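Local coordinates for ribonucleoside-diphosphate reductase (Pseudomonas aeruginosa, PDB 5IM3), which probably catalyses the reduction of ribonucleoside diphosphates to deoxyribonucleotides for DNA synthesis, and carries bound dATP at allosteric sites, at residues A[293-298]-A[318-323]; A[404-409]-A[427-432]; A[488-493]-A[522-527]; A[684-689]-A[743-748]. All blocks are in the same frame, centred on the assembly; numbering follows the deposited sequence.

Contact 1: residues A[293-298]-A[318-323]; sequences QQFTYL and LPQIFF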
# COMPACT_ATOMS: atom_id res chain seq x y z
N GLN A 293 -55.46 -16.79 -8.75
CA GLN A 293 -55.20 -15.42 -9.19
C GLN A 293 -54.21 -14.70 -8.28
O GLN A 293 -53.71 -13.63 -8.67
CB GLN A 293 -56.51 -14.64 -9.26
CG GLN A 293 -57.62 -15.31 -10.07
CD GLN A 293 -57.23 -15.58 -11.51
OE1 GLN A 293 -56.48 -16.51 -11.80
NE2 GLN A 293 -57.72 -14.75 -12.42
N GLN A 294 -53.92 -15.24 -7.10
CA GLN A 294 -53.04 -14.57 -6.15
C GLN A 294 -51.57 -14.65 -6.55
O GLN A 294 -50.76 -13.87 -6.04
CB GLN A 294 -53.20 -15.19 -4.75
CG GLN A 294 -54.63 -15.17 -4.22
CD GLN A 294 -54.79 -16.02 -2.98
OE1 GLN A 294 -53.87 -16.72 -2.56
NE2 GLN A 294 -55.98 -15.97 -2.39
N PHE A 295 -51.21 -15.56 -7.45
CA PHE A 295 -49.82 -15.91 -7.68
C PHE A 295 -49.08 -14.83 -8.46
O PHE A 295 -49.57 -14.35 -9.49
CB PHE A 295 -49.71 -17.24 -8.42
CG PHE A 295 -49.87 -18.44 -7.54
CD1 PHE A 295 -48.88 -18.77 -6.63
CD2 PHE A 295 -50.99 -19.24 -7.63
CE1 PHE A 295 -49.01 -19.88 -5.82
CE2 PHE A 295 -51.13 -20.35 -6.82
CZ PHE A 295 -50.14 -20.67 -5.91
N THR A 296 -47.90 -14.47 -7.97
CA THR A 296 -46.92 -13.77 -8.77
C THR A 296 -46.23 -14.76 -9.71
O THR A 296 -46.26 -15.98 -9.50
CB THR A 296 -45.88 -13.09 -7.88
OG1 THR A 296 -45.15 -14.08 -7.15
CG2 THR A 296 -46.55 -12.14 -6.90
N TYR A 297 -45.60 -14.23 -10.75
CA TYR A 297 -44.90 -15.08 -11.71
C TYR A 297 -43.79 -15.87 -11.03
O TYR A 297 -43.61 -17.07 -11.30
CB TYR A 297 -44.34 -14.23 -12.85
CG TYR A 297 -43.67 -15.03 -13.94
CD1 TYR A 297 -44.32 -16.09 -14.56
CD2 TYR A 297 -42.38 -14.71 -14.36
CE1 TYR A 297 -43.70 -16.81 -15.56
CE2 TYR A 297 -41.76 -15.43 -15.36
CZ TYR A 297 -42.42 -16.48 -15.96
OH TYR A 297 -41.81 -17.20 -16.96
N LEU A 298 -43.05 -15.23 -10.12
CA LEU A 298 -41.97 -15.92 -9.44
C LEU A 298 -42.50 -16.98 -8.49
O LEU A 298 -41.92 -18.06 -8.36
CB LEU A 298 -41.11 -14.91 -8.68
CG LEU A 298 -39.95 -15.49 -7.86
CD1 LEU A 298 -38.97 -16.23 -8.77
CD2 LEU A 298 -39.24 -14.40 -7.09
N LEU A 318 -51.93 -29.52 -9.62
CA LEU A 318 -52.28 -28.11 -9.79
C LEU A 318 -52.15 -27.36 -8.47
O LEU A 318 -52.18 -27.96 -7.39
CB LEU A 318 -53.71 -27.99 -10.33
CG LEU A 318 -53.84 -28.29 -11.82
CD1 LEU A 318 -55.29 -28.46 -12.23
CD2 LEU A 318 -53.19 -27.18 -12.64
N PRO A 319 -52.02 -26.03 -8.52
CA PRO A 319 -51.64 -25.29 -7.30
C PRO A 319 -52.58 -25.51 -6.12
O PRO A 319 -52.11 -25.76 -5.00
CB PRO A 319 -51.63 -23.83 -7.77
CG PRO A 319 -51.38 -23.91 -9.23
CD PRO A 319 -52.11 -25.14 -9.69
N GLN A 320 -53.89 -25.39 -6.33
CA GLN A 320 -54.82 -25.57 -5.21
C GLN A 320 -54.84 -27.01 -4.72
O GLN A 320 -55.10 -27.26 -3.53
CB GLN A 320 -56.22 -25.11 -5.60
CG GLN A 320 -56.31 -23.65 -5.99
CD GLN A 320 -55.72 -22.72 -4.94
OE1 GLN A 320 -56.15 -22.71 -3.79
NE2 GLN A 320 -54.70 -21.96 -5.33
N ILE A 321 -54.58 -27.97 -5.61
CA ILE A 321 -54.48 -29.36 -5.18
C ILE A 321 -53.17 -29.58 -4.43
O ILE A 321 -53.11 -30.39 -3.50
CB ILE A 321 -54.63 -30.29 -6.40
CG1 ILE A 321 -56.11 -30.37 -6.80
CG2 ILE A 321 -54.06 -31.68 -6.11
CD1 ILE A 321 -56.38 -31.17 -8.06
N PHE A 322 -52.11 -28.86 -4.81
CA PHE A 322 -50.88 -28.90 -4.04
C PHE A 322 -51.12 -28.47 -2.60
O PHE A 322 -50.74 -29.18 -1.66
CB PHE A 322 -49.82 -28.00 -4.70
CG PHE A 322 -48.65 -27.69 -3.81
CD1 PHE A 322 -47.66 -28.63 -3.58
CD2 PHE A 322 -48.54 -26.45 -3.21
CE1 PHE A 322 -46.58 -28.34 -2.76
CE2 PHE A 322 -47.46 -26.15 -2.40
CZ PHE A 322 -46.48 -27.09 -2.17
N PHE A 323 -51.77 -27.32 -2.41
CA PHE A 323 -52.06 -26.86 -1.05
C PHE A 323 -52.97 -27.84 -0.32
O PHE A 323 -52.83 -28.01 0.89
CB PHE A 323 -52.69 -25.47 -1.09
CG PHE A 323 -51.73 -24.37 -1.45
CD1 PHE A 323 -50.47 -24.31 -0.88
CD2 PHE A 323 -52.09 -23.39 -2.37
CE1 PHE A 323 -49.58 -23.30 -1.21
CE2 PHE A 323 -51.21 -22.37 -2.70
CZ PHE A 323 -49.95 -22.34 -2.12
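Phe-295 turns CG anti to its carbonyl carbon (chi1 -81°), which sends the ring toward the start of helix 319-330; Phe-323 does the same from the helix side (chi1 -72°), and the two rings come at each other from opposite directions. This is the all-alpha region of the ribonucleotide reductase large chain, where the loop leading into helix 297-307 drops one aromatic against the first turn of the next long helix. The phenyl of Phe-295 makes the whole contact from its own segment. Its CE2 sits 3.6 Å from CB of Pro-319, in the first turn of the helix, while CZ reaches CE2 of Phe-323 at 3.8 Å. Pro-319 and Phe-323 lie one helical turn apart, tied by the backbone bond from Phe-323 N to Pro-319 O, and together they offer one apolar strip to the ring. Both partners approach the Phe-295 ring at a slant. Gln-320 bends at chi2 and slides past Phe-295 in the opposite direction, its amide plane turned 59° from the ring. That amide is held by others: NE2 bonds to Asp-292 OD1, and OE1 has a weak bond with Tyr-345 OH. Around the contact, Phe-351 meets Phe-295 edge-to-face, Met-228 of helix 219-239 touches Pro-319, and Leu-348 of helix 337-349 lies against Phe-323. No hydrogen bond joins the two segments, and all four touching residues are buried, so this is a hydrophobic join. Its polar fringe is the amide nitrogen of Gln-320, NE2, which stands 4.2 Å from CE2 of Phe-295.

Contact 2: residues A[404-409]-A[427-432]; sequences NDWTPV and VPFLKV
Leu-430 lies over a face of the Trp-406 indole, and Phe-429 crosses the same side chain at about a right angle. The leucine methyl CD2 is 3.5 Å from the centroid of the five-membered ring of Trp-406 and 5° off its normal, a CH-pi contact that is almost perfectly perpendicular. The two side chains run past each other in opposite directions to reach it. At the far end of the indole, CZ3 of Trp-406 meets CB of Phe-429 at 3.7 Å, leaving the phenylalanine ring to extend beyond. The fold here is a beta-alpha-beta crossover of the ten-stranded alpha-beta barrel: strand 401-405 and strand 450-455 are parallel neighbours, and helix 427-440 lies between them in the chain. Trp-406 opens a type I turn closed by Val-409, whose CG1 is 4.5 Å from CD2 of Phe-429. Both Val-409 and Phe-429 belong to a dATP pocket, and Phe-429 also packs on Ala-439 of the second subunit, as expected for the specificity site at the dimer interface in class I relatives. Beside the tryptophan, an Asx turn steers the chain: Thr-407 N donates to OD1 of Asp-405 at 3.0 Å, meeting it 47° above the carboxylate plane.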
# COMPACT_ATOMS: atom_id res chain seq x y z
N ASN A 404 -23.78 -28.33 15.06
CA ASN A 404 -22.96 -29.25 15.84
C ASN A 404 -22.24 -28.48 16.94
O ASN A 404 -21.48 -27.55 16.65
CB ASN A 404 -21.92 -29.97 14.98
CG ASN A 404 -22.51 -31.05 14.11
OD1 ASN A 404 -23.68 -31.42 14.24
ND2 ASN A 404 -21.68 -31.58 13.22
N ASP A 405 -22.43 -28.91 18.19
CA ASP A 405 -21.67 -28.39 19.32
C ASP A 405 -20.42 -29.24 19.51
O ASP A 405 -20.49 -30.38 19.98
CB ASP A 405 -22.53 -28.40 20.58
CG ASP A 405 -21.69 -28.31 21.85
OD1 ASP A 405 -20.68 -27.58 21.84
OD2 ASP A 405 -22.05 -28.97 22.85
N TRP A 406 -19.26 -28.68 19.15
CA TRP A 406 -17.99 -29.39 19.26
C TRP A 406 -17.19 -29.00 20.50
O TRP A 406 -16.09 -29.51 20.69
CB TRP A 406 -17.16 -29.14 18.00
CG TRP A 406 -17.61 -30.03 16.90
CD1 TRP A 406 -18.62 -29.81 16.01
CD2 TRP A 406 -17.08 -31.33 16.58
NE1 TRP A 406 -18.76 -30.87 15.16
CE2 TRP A 406 -17.83 -31.82 15.49
CE3 TRP A 406 -16.06 -32.12 17.11
CZ2 TRP A 406 -17.57 -33.07 14.92
CZ3 TRP A 406 -15.81 -33.35 16.54
CH2 TRP A 406 -16.56 -33.81 15.46
N THR A 407 -17.74 -28.14 21.35
CA THR A 407 -17.02 -27.68 22.53
C THR A 407 -16.54 -28.81 23.44
O THR A 407 -15.42 -28.70 23.97
CB THR A 407 -17.90 -26.71 23.31
OG1 THR A 407 -18.13 -25.53 22.52
CG2 THR A 407 -17.27 -26.31 24.64
N PRO A 408 -17.29 -29.89 23.67
CA PRO A 408 -16.84 -30.90 24.65
C PRO A 408 -15.56 -31.62 24.25
O PRO A 408 -14.92 -32.22 25.12
CB PRO A 408 -18.03 -31.87 24.73
CG PRO A 408 -19.20 -31.11 24.23
CD PRO A 408 -18.65 -30.18 23.18
N VAL A 409 -15.17 -31.59 22.98
CA VAL A 409 -14.06 -32.40 22.49
C VAL A 409 -12.74 -31.72 22.87
O VAL A 409 -12.54 -30.53 22.61
CB VAL A 409 -14.17 -32.60 20.97
CG1 VAL A 409 -12.96 -33.35 20.42
CG2 VAL A 409 -15.45 -33.35 20.64
N VAL A 427 -9.95 -29.78 15.17
CA VAL A 427 -9.92 -29.45 13.74
C VAL A 427 -9.76 -30.69 12.87
O VAL A 427 -10.46 -30.79 11.85
CB VAL A 427 -8.87 -28.37 13.47
CG1 VAL A 427 -8.67 -28.17 11.97
CG2 VAL A 427 -9.33 -27.06 14.10
N PRO A 428 -8.90 -31.66 13.19
CA PRO A 428 -8.84 -32.86 12.33
C PRO A 428 -10.17 -33.60 12.24
O PRO A 428 -10.45 -34.22 11.21
CB PRO A 428 -7.77 -33.72 13.00
CG PRO A 428 -6.91 -32.76 13.70
CD PRO A 428 -7.83 -31.67 14.19
N PHE A 429 -10.98 -33.57 13.30
CA PHE A 429 -12.31 -34.14 13.23
C PHE A 429 -13.26 -33.26 12.42
O PHE A 429 -14.09 -33.77 11.66
CB PHE A 429 -12.83 -34.38 14.64
CG PHE A 429 -12.04 -35.40 15.41
CD1 PHE A 429 -11.89 -36.67 14.91
CD2 PHE A 429 -11.44 -35.08 16.61
CE1 PHE A 429 -11.16 -37.61 15.60
CE2 PHE A 429 -10.70 -36.02 17.30
CZ PHE A 429 -10.56 -37.29 16.80
N LEU A 430 -13.15 -31.94 12.56
CA LEU A 430 -13.98 -31.07 11.74
C LEU A 430 -13.70 -31.27 10.26
O LEU A 430 -14.59 -31.09 9.43
CB LEU A 430 -13.76 -29.61 12.12
CG LEU A 430 -14.27 -29.28 13.52
CD1 LEU A 430 -13.92 -27.84 13.88
CD2 LEU A 430 -15.77 -29.50 13.61
N LYS A 431 -12.47 -31.66 9.92
CA LYS A 431 -12.17 -31.99 8.53
C LYS A 431 -12.98 -33.19 8.07
O LYS A 431 -13.40 -33.25 6.91
CB LYS A 431 -10.67 -32.24 8.37
CG LYS A 431 -10.29 -32.71 6.98
CD LYS A 431 -10.37 -31.56 5.97
CE LYS A 431 -9.21 -30.61 6.15
NZ LYS A 431 -9.11 -29.68 5.00
N VAL A 432 -13.18 -34.17 8.95
CA VAL A 432 -14.03 -35.30 8.62
C VAL A 432 -15.47 -34.84 8.42
O VAL A 432 -16.16 -35.28 7.49
CB VAL A 432 -13.93 -36.39 9.71
CG1 VAL A 432 -14.84 -37.57 9.38
CG2 VAL A 432 -12.48 -36.85 9.87

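Contact 3: residues A[488-493]-A[522-527]; sequences PDLFMK and ERYEYY
The phenol ring of Tyr-524 is met obliquely by Leu-490 from across the contact; the same ring is stacked with Trp-501 and also meets Phe-520, its plane at about 30° to that ring. The leucine methyl CD2 lies 3.4 Å from CD2 of Tyr-524, a tight fit, and 3.9 Å from CG. Both side chains start with CG anti to the backbone N (chi1 -174° in Leu-490, 179° in Tyr-524), which carries them into the interface between helix 489-496 and helix 517-532 of the barrel domain. The phenol oxygen is bonded to Thr-502 O, so the tyrosine is gripped by its tip as well as by its ring, both times through residues of strand 500-504, which links the two helices in sequence. The other methyl of Leu-490, CD1, brushes the carboxylate of Glu-525, 4.4 Å from OE2. That oxygen forms a long, weak ion pair with Arg-494. Nearby, Lys-493 NZ forms a salt bridge to Glu-521 OE1. Between the two segments no hydrogen bond forms. The chemistry therefore implies an apolar centre of leucine against aromatic ring, with Glu-525 at the rim in its weak ion pair and the true salt bridge made by Lys-493 and Glu-521.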
# COMPACT_ATOMS: atom_id res chain seq x y z
N PRO A 488 -19.69 -16.91 25.87
CA PRO A 488 -20.26 -16.64 27.19
C PRO A 488 -20.28 -15.14 27.49
O PRO A 488 -19.44 -14.38 27.00
CB PRO A 488 -19.32 -17.38 28.15
CG PRO A 488 -18.45 -18.25 27.29
CD PRO A 488 -18.38 -17.58 25.96
N ASP A 489 -21.24 -14.74 28.32
CA ASP A 489 -21.33 -13.34 28.73
C ASP A 489 -20.02 -12.86 29.34
O ASP A 489 -19.62 -11.71 29.14
CB ASP A 489 -22.47 -13.16 29.74
CG ASP A 489 -23.82 -13.02 29.07
OD1 ASP A 489 -23.91 -13.24 27.84
OD2 ASP A 489 -24.80 -12.70 29.77
N LEU A 490 -19.33 -13.73 30.08
CA LEU A 490 -18.13 -13.32 30.79
C LEU A 490 -17.06 -12.83 29.82
O LEU A 490 -16.33 -11.88 30.13
CB LEU A 490 -17.59 -14.48 31.63
CG LEU A 490 -16.41 -14.16 32.55
CD1 LEU A 490 -16.81 -13.13 33.60
CD2 LEU A 490 -15.92 -15.43 33.22
N PHE A 491 -16.96 -13.45 28.65
CA PHE A 491 -15.98 -12.99 27.67
C PHE A 491 -16.27 -11.56 27.24
O PHE A 491 -15.37 -10.71 27.21
CB PHE A 491 -15.96 -13.92 26.45
CG PHE A 491 -15.10 -13.41 25.33
CD1 PHE A 491 -13.72 -13.51 25.38
CD2 PHE A 491 -15.68 -12.81 24.21
CE1 PHE A 491 -12.93 -13.03 24.35
CE2 PHE A 491 -14.89 -12.33 23.18
CZ PHE A 491 -13.51 -12.45 23.25
N MET A 492 -17.53 -11.27 26.90
CA MET A 492 -17.90 -9.91 26.54
C MET A 492 -17.65 -8.95 27.70
O MET A 492 -17.23 -7.81 27.49
CB MET A 492 -19.37 -9.86 26.12
CG MET A 492 -19.71 -10.74 24.92
SD MET A 492 -18.78 -10.34 23.43
CE MET A 492 -19.25 -8.62 23.18
N LYS A 493 -17.92 -9.39 28.93
CA LYS A 493 -17.59 -8.57 30.10
C LYS A 493 -16.11 -8.22 30.12
O LYS A 493 -15.74 -7.08 30.42
CB LYS A 493 -17.99 -9.29 31.38
CG LYS A 493 -19.48 -9.38 31.64
CD LYS A 493 -19.76 -10.02 32.99
CE LYS A 493 -21.24 -10.07 33.32
NZ LYS A 493 -21.50 -10.68 34.66
N GLU A 522 -18.58 -18.01 38.18
CA GLU A 522 -17.90 -18.42 39.40
C GLU A 522 -16.96 -19.59 39.14
O GLU A 522 -15.78 -19.56 39.52
CB GLU A 522 -18.93 -18.79 40.47
CG GLU A 522 -18.35 -19.49 41.69
CD GLU A 522 -19.39 -19.79 42.75
OE1 GLU A 522 -20.51 -19.25 42.65
OE2 GLU A 522 -19.08 -20.58 43.67
N ARG A 523 -17.46 -20.63 38.48
CA ARG A 523 -16.64 -21.80 38.21
C ARG A 523 -15.49 -21.46 37.27
O ARG A 523 -14.38 -21.98 37.42
CB ARG A 523 -17.50 -22.93 37.63
CG ARG A 523 -16.80 -24.28 37.54
CD ARG A 523 -16.38 -24.79 38.91
NE ARG A 523 -15.81 -26.12 38.85
CZ ARG A 523 -15.19 -26.71 39.87
NH1 ARG A 523 -15.08 -26.08 41.03
NH2 ARG A 523 -14.70 -27.94 39.74
N TYR A 524 -15.73 -20.57 36.30
CA TYR A 524 -14.67 -20.19 35.38
C TYR A 524 -13.57 -19.41 36.09
O TYR A 524 -12.39 -19.63 35.83
CB TYR A 524 -15.24 -19.35 34.23
CG TYR A 524 -14.18 -18.91 33.26
CD1 TYR A 524 -13.90 -19.65 32.12
CD2 TYR A 524 -13.44 -17.75 33.48
CE1 TYR A 524 -12.92 -19.24 31.23
CE2 TYR A 524 -12.46 -17.34 32.60
CZ TYR A 524 -12.21 -18.09 31.48
OH TYR A 524 -11.23 -17.68 30.59
N GLU A 525 -13.95 -18.49 36.98
CA GLU A 525 -12.95 -17.75 37.73
C GLU A 525 -12.18 -18.66 38.69
O GLU A 525 -11.00 -18.41 38.97
CB GLU A 525 -13.61 -16.59 38.48
CG GLU A 525 -14.07 -15.46 37.57
CD GLU A 525 -14.78 -14.34 38.31
OE1 GLU A 525 -15.05 -14.50 39.52
OE2 GLU A 525 -15.07 -13.30 37.68
N TYR A 526 -12.83 -19.72 39.18
CA TYR A 526 -12.14 -20.71 40.00
C TYR A 526 -11.05 -21.40 39.19
O TYR A 526 -9.90 -21.53 39.64
CB TYR A 526 -13.14 -21.72 40.56
CG TYR A 526 -12.53 -22.98 41.13
CD1 TYR A 526 -12.13 -23.03 42.46
CD2 TYR A 526 -12.37 -24.11 40.35
CE1 TYR A 526 -11.57 -24.18 42.99
CE2 TYR A 526 -11.82 -25.27 40.87
CZ TYR A 526 -11.43 -25.30 42.19
OH TYR A 526 -10.88 -26.45 42.72
N TYR A 527 -11.39 -21.86 37.98
CA TYR A 527 -10.38 -22.47 37.12
C TYR A 527 -9.32 -21.47 36.71
O TYR A 527 -8.14 -21.83 36.58
CB TYR A 527 -11.05 -23.07 35.88
CG TYR A 527 -11.80 -24.36 36.15
CD1 TYR A 527 -11.23 -25.38 36.90
CD2 TYR A 527 -13.08 -24.56 35.64
CE1 TYR A 527 -11.90 -26.55 37.15
CE2 TYR A 527 -13.76 -25.74 35.88
CZ TYR A 527 -13.17 -26.73 36.64
OH TYR A 527 -13.85 -27.90 36.88

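Contact 4: residues A[684-689]-A[743-748]; sequences FADQSM and DLSETL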
# COMPACT_ATOMS: atom_id res chain seq x y z
N PHE A 684 -43.29 -0.76 15.81
CA PHE A 684 -44.10 -1.79 15.16
C PHE A 684 -43.48 -3.17 15.34
O PHE A 684 -44.20 -4.16 15.51
CB PHE A 684 -44.26 -1.47 13.68
CG PHE A 684 -44.92 -2.57 12.90
CD1 PHE A 684 -46.26 -2.87 13.08
CD2 PHE A 684 -44.19 -3.32 11.98
CE1 PHE A 684 -46.86 -3.89 12.37
CE2 PHE A 684 -44.79 -4.34 11.27
CZ PHE A 684 -46.12 -4.63 11.46
N ALA A 685 -42.15 -3.26 15.30
CA ALA A 685 -41.49 -4.55 15.49
C ALA A 685 -41.73 -5.08 16.90
O ALA A 685 -41.92 -6.29 17.10
CB ALA A 685 -39.99 -4.42 15.24
N ASP A 686 -41.72 -4.19 17.89
CA ASP A 686 -41.98 -4.59 19.27
C ASP A 686 -43.41 -5.09 19.44
O ASP A 686 -43.63 -6.21 19.93
CB ASP A 686 -41.71 -3.41 20.20
CG ASP A 686 -41.74 -3.79 21.67
OD1 ASP A 686 -42.48 -4.73 22.04
OD2 ASP A 686 -41.02 -3.15 22.46
N GLN A 687 -44.39 -4.29 19.03
CA GLN A 687 -45.78 -4.59 19.32
C GLN A 687 -46.32 -5.73 18.46
O GLN A 687 -47.15 -6.51 18.92
CB GLN A 687 -46.63 -3.34 19.12
CG GLN A 687 -46.21 -2.18 20.01
CD GLN A 687 -46.93 -0.90 19.66
OE1 GLN A 687 -46.32 0.18 19.64
NE2 GLN A 687 -48.22 -0.99 19.39
N SER A 688 -45.86 -5.84 17.21
CA SER A 688 -46.33 -6.94 16.37
C SER A 688 -45.85 -8.28 16.91
O SER A 688 -46.59 -9.27 16.86
CB SER A 688 -45.87 -6.73 14.92
OG SER A 688 -44.48 -6.47 14.86
N MET A 689 -44.62 -8.33 17.42
CA MET A 689 -44.14 -9.57 18.03
C MET A 689 -44.87 -9.87 19.33
O MET A 689 -45.17 -11.03 19.62
CB MET A 689 -42.63 -9.49 18.27
CG MET A 689 -41.81 -10.29 17.28
SD MET A 689 -42.30 -12.02 17.22
CE MET A 689 -42.48 -12.25 15.45
N ASP A 743 -35.40 -2.45 26.29
CA ASP A 743 -36.71 -1.90 26.59
C ASP A 743 -37.62 -2.99 27.16
O ASP A 743 -37.60 -4.14 26.71
CB ASP A 743 -37.34 -1.33 25.32
CG ASP A 743 -38.69 -0.70 25.57
OD1 ASP A 743 -39.69 -1.45 25.58
OD2 ASP A 743 -38.76 0.53 25.75
N LEU A 744 -38.41 -2.62 28.17
CA LEU A 744 -39.28 -3.56 28.86
C LEU A 744 -40.75 -3.16 28.77
O LEU A 744 -41.57 -3.63 29.57
CB LEU A 744 -38.85 -3.68 30.33
CG LEU A 744 -38.03 -4.91 30.74
CD1 LEU A 744 -36.90 -5.21 29.77
CD2 LEU A 744 -37.47 -4.71 32.15
N SER A 745 -41.11 -2.33 27.80
CA SER A 745 -42.48 -1.85 27.69
C SER A 745 -43.42 -2.98 27.25
O SER A 745 -43.01 -3.96 26.62
CB SER A 745 -42.57 -0.68 26.72
OG SER A 745 -42.32 -1.10 25.39
N GLU A 746 -44.70 -2.82 27.59
CA GLU A 746 -45.73 -3.80 27.29
C GLU A 746 -47.02 -3.07 26.95
O GLU A 746 -47.37 -2.09 27.60
CB GLU A 746 -45.96 -4.75 28.47
CG GLU A 746 -44.71 -5.42 28.99
CD GLU A 746 -44.96 -6.27 30.22
OE1 GLU A 746 -43.98 -6.62 30.92
OE2 GLU A 746 -46.14 -6.58 30.49
N THR A 747 -47.73 -3.57 25.93
CA THR A 747 -48.99 -2.97 25.50
C THR A 747 -50.18 -3.88 25.73
O THR A 747 -51.32 -3.47 25.45
CB THR A 747 -48.92 -2.59 24.02
OG1 THR A 747 -48.94 -3.77 23.21
CG2 THR A 747 -47.65 -1.80 23.72
N LEU A 748 -49.97 -5.10 26.23
CA LEU A 748 -51.04 -6.05 26.50
C LEU A 748 -51.10 -6.34 27.99
O LEU A 748 -50.26 -5.89 28.77
CB LEU A 748 -50.82 -7.36 25.71
CG LEU A 748 -51.41 -7.45 24.30
CD1 LEU A 748 -50.96 -6.30 23.41
CD2 LEU A 748 -51.04 -8.79 23.68
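Asp-686 and Asp-743 bring one carboxylate oxygen each close together where helix 679-707 passes the loop before helix 751-757, the side chains crossing at about a right angle. From the helix, CB of Asp-686 heads toward the loop, and CG stands anti to the backbone N (chi1 -171°), which carries the two oxygens outward. OD1 turns to the indole nitrogen NE1 of Trp-869. OD2 is the atom at the contact, 3.8 Å from OD1 of Asp-743 and 3.8 Å from OG of Ser-745; the two carboxylate planes are 89° apart. Lys-868 NZ makes salt bridges to both OD2 of Asp-686 and OD1 of Asp-743. The loop oxygen is already fixed by an Asx turn: Ser-745 N donates to OD1 of Asp-743 at 2.8 Å, and the hydroxyl of the same serine adds a bond of 2.7 Å on the syn lone pair. One step along, CG of Gln-687 touches CG2 of Thr-747 at 4.0 Å. No hydrogen bond runs directly between 684-689 and 743-748; this surface join of the barrel domain works through Glu-690, one residue further along the helix, whose OE1 holds Thr-747 OG1, and through Lys-868, whose ammonium probably offsets the repulsion between the two aspartates.

How the contacts relate
Along the chain the four contacts follow in series. Contact 1 lies in the all-alpha region and the other three in the barrel domain. Contact 2 alone touches a ligand: it helps line the dATP pocket, with the side chain of Phe-429 about 4 Å from the nucleotide. Contact 3 is its closest neighbour, centres 23 Å apart and nearest atoms about 9 Å, on the same side of the chain's centre. Contacts 1 and 3 lie on opposite sides of that centre, their own centres 53 Å apart. Contact 4 comes within about 14 Å of contact 3, nearest atoms, but its centre is 40 Å from that of contact 2. Contacts 1, 3 and 4 all lie away from the known nucleotide sites.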